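Local coordinates for glycoside hydrolase family 16 protein (Bacteroides ovatus, PDB 7KR6) that probably hydrolyses beta-glucosidic bonds inside mixed-linkage glucans as a family 16 endo-glucanase, and binds a glucan-derived inhibitor in its cleft, at residues N92-G97 against N251-L256. The protein carries 1 engineered substitution. Residues are numbered along the deposited sequence; the frame is centred on the assembly and turned at random.
Sequences NKIYSG and NKLTGL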
loop_
_atom_site.group_PDB
_atom_site.type_symbol
_atom_site.label_atom_id
_atom_site.label_comp_id
_atom_site.label_asym_id
_atom_site.label_seq_id
_atom_site.Cartn_x
_atom_site.Cartn_y
_atom_site.Cartn_z
ATOM N N ASN A 92 2.683 -5.821 30.063
ATOM C CA ASN A 92 3.011 -5.163 28.776
ATOM C C ASN A 92 3.680 -6.190 27.861
ATOM O O ASN A 92 4.204 -5.746 26.830
ATOM C CB ASN A 92 3.876 -3.910 28.946
ATOM C CG ASN A 92 3.118 -2.747 29.571
ATOM O OD1 ASN A 92 1.921 -2.529 29.314
ATOM N ND2 ASN A 92 3.822 -1.988 30.397
ATOM N N LYS A 93 3.616 -7.472 28.207
ATOM C CA LYS A 93 4.136 -8.560 27.325
ATOM C C LYS A 93 2.961 -9.096 26.500
ATOM O O LYS A 93 1.876 -9.377 27.059
ATOM C CB LYS A 93 4.787 -9.686 28.123
ATOM C CG LYS A 93 6.109 -9.339 28.823
ATOM C CD LYS A 93 7.126 -8.611 27.973
ATOM C CE LYS A 93 8.283 -8.037 28.772
ATOM N NZ LYS A 93 8.795 -9.003 29.779
ATOM N N ILE A 94 3.214 -9.296 25.203
ATOM C CA ILE A 94 2.218 -9.865 24.272
ATOM C C ILE A 94 2.788 -11.122 23.590
ATOM O O ILE A 94 3.944 -11.112 23.209
ATOM C CB ILE A 94 1.737 -8.790 23.281
ATOM C CG1 ILE A 94 0.999 -7.679 24.054
ATOM C CG2 ILE A 94 0.823 -9.392 22.244
ATOM C CD1 ILE A 94 0.707 -6.493 23.198
ATOM N N TYR A 95 1.964 -12.149 23.522
ATOM C CA TYR A 95 2.310 -13.476 22.950
ATOM C C TYR A 95 1.264 -13.869 21.931
ATOM O O TYR A 95 0.086 -13.634 22.150
ATOM C CB TYR A 95 2.339 -14.516 24.063
ATOM C CG TYR A 95 3.223 -14.105 25.204
ATOM C CD1 TYR A 95 4.588 -14.325 25.143
ATOM C CD2 TYR A 95 2.703 -13.448 26.312
ATOM C CE1 TYR A 95 5.423 -13.951 26.174
ATOM C CE2 TYR A 95 3.536 -13.050 27.348
ATOM C CZ TYR A 95 4.895 -13.323 27.282
ATOM O OH TYR A 95 5.758 -12.935 28.267
ATOM N N SER A 96 1.665 -14.552 20.865
ATOM C CA SER A 96 0.685 -15.077 19.904
ATOM C C SER A 96 1.326 -16.235 19.155
ATOM O O SER A 96 2.394 -16.682 19.580
ATOM C CB SER A 96 0.214 -13.976 18.962
ATOM O OG SER A 96 -0.926 -14.405 18.250
ATOM N N GLY A 97 0.616 -16.737 18.152
ATOM C CA GLY A 97 1.036 -17.931 17.408
ATOM C C GLY A 97 1.142 -17.753 15.923
ATOM O O GLY A 97 0.412 -16.921 15.300
ATOM N N ASN A 251 1.504 1.492 24.122
ATOM C CA ASN A 251 0.648 2.600 24.654
ATOM C C ASN A 251 -0.450 2.995 23.670
ATOM O O ASN A 251 -1.365 3.739 24.049
ATOM C CB ASN A 251 1.467 3.848 24.957
ATOM C CG ASN A 251 2.199 3.728 26.261
ATOM O OD1 ASN A 251 1.845 2.886 27.077
ATOM N ND2 ASN A 251 3.232 4.538 26.435
ATOM N N LYS A 252 -0.397 2.529 22.426
ATOM C CA LYS A 252 -1.420 2.847 21.411
ATOM C C LYS A 252 -2.248 1.598 21.074
ATOM O O LYS A 252 -3.135 1.699 20.212
ATOM C CB LYS A 252 -0.769 3.433 20.155
ATOM C CG LYS A 252 0.178 4.579 20.416
ATOM C CD LYS A 252 -0.539 5.813 20.988
ATOM C CE LYS A 252 0.401 6.949 21.298
ATOM N NZ LYS A 252 -0.308 7.998 22.085
ATOM N N LEU A 253 -1.996 0.470 21.725
ATOM C CA LEU A 253 -2.741 -0.783 21.471
ATOM C C LEU A 253 -4.088 -0.657 22.180
ATOM O O LEU A 253 -4.106 -0.297 23.362
ATOM C CB LEU A 253 -1.899 -1.973 21.917
ATOM C CG LEU A 253 -2.456 -3.335 21.510
ATOM C CD1 LEU A 253 -2.331 -3.525 20.006
ATOM C CD2 LEU A 253 -1.725 -4.431 22.242
ATOM N N THR A 254 -5.193 -0.767 21.466
ATOM C CA THR A 254 -6.527 -0.813 22.121
ATOM C C THR A 254 -7.193 -2.176 21.977
ATOM O O THR A 254 -8.139 -2.441 22.703
ATOM C CB THR A 254 -7.384 0.330 21.573
ATOM O OG1 THR A 254 -7.589 0.262 20.163
ATOM C CG2 THR A 254 -6.740 1.662 21.869
ATOM N N GLY A 255 -6.711 -3.038 21.083
ATOM C CA GLY A 255 -7.402 -4.280 20.716
ATOM C C GLY A 255 -7.051 -5.464 21.618
ATOM O O GLY A 255 -7.610 -6.557 21.402
ATOM N N LEU A 256 -6.162 -5.284 22.589
ATOM C CA LEU A 256 -5.801 -6.388 23.519
ATOM C C LEU A 256 -5.462 -5.786 24.897
ATOM O O LEU A 256 -4.356 -5.234 25.095
ATOM C CB LEU A 256 -4.637 -7.169 22.899
ATOM C CG LEU A 256 -4.399 -8.561 23.478
ATOM C CD1 LEU A 256 -5.573 -9.468 23.215
ATOM C CD2 LEU A 256 -3.109 -9.163 22.944
#
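Ile94 meets Leu253 and Leu256 through methyl groups alone, joining the start of strand 93-107 of the family 16 beta-sandwich (jelly roll) to a loop. Residues 92-97 run from the end of the turn after strand 80-90 into strand 93-107. Residues 251-256 belong to the connection between strands 232-240 and 261-271. The two segments are far apart in sequence and bury 109 Å² between them.

Asn92 lies in the turn before the strand. Its OD1 accepts a hydrogen bond from Arg89 NH2, and its side chain touches Ile250, just ahead of the second segment. The same guanidinium group uses NH1 to bond Leu256 O. Arg89 therefore ties the turn and the loop together beside the apolar contact.

Ile94 carries the whole contact on the strand side. Its backbone is bonded to Ala66, while its side chain points at the loop. CG2 is anti to the backbone N, and CG1 lies beside that N (chi1 -64°). The two branches thus part, each to its own leucine. CG1 extends almost straight (chi2 170°) and carries CD1 to Leu253, which it meets tip to tip. Val240, on strand 232-240, touches both of these side chains. The shorter CG2 branch serves Leu256, and there the two side chains lie alongside, running opposite ways.

Tyr95 turns its side chain away from the loop and touches Asp68. Its backbone pairs with Glu88 of strand 80-90. Ser96 is buried, and its OG is hydrogen-bonded to Leu238 O. The backbone of Gly97 is hydrogen-bonded to Leu238 as well, which brings in strand 232-240 as the neighbour.

The two methyl contacts differ in closeness. Ile94 CG2 lies 4.0 Å from Leu256 CD2, an ordinary distance, but Ile94 CD1 and Leu253 CD2 are modelled 3.3 Å apart, short for two methyl carbons, so the exact spacing is doubtful.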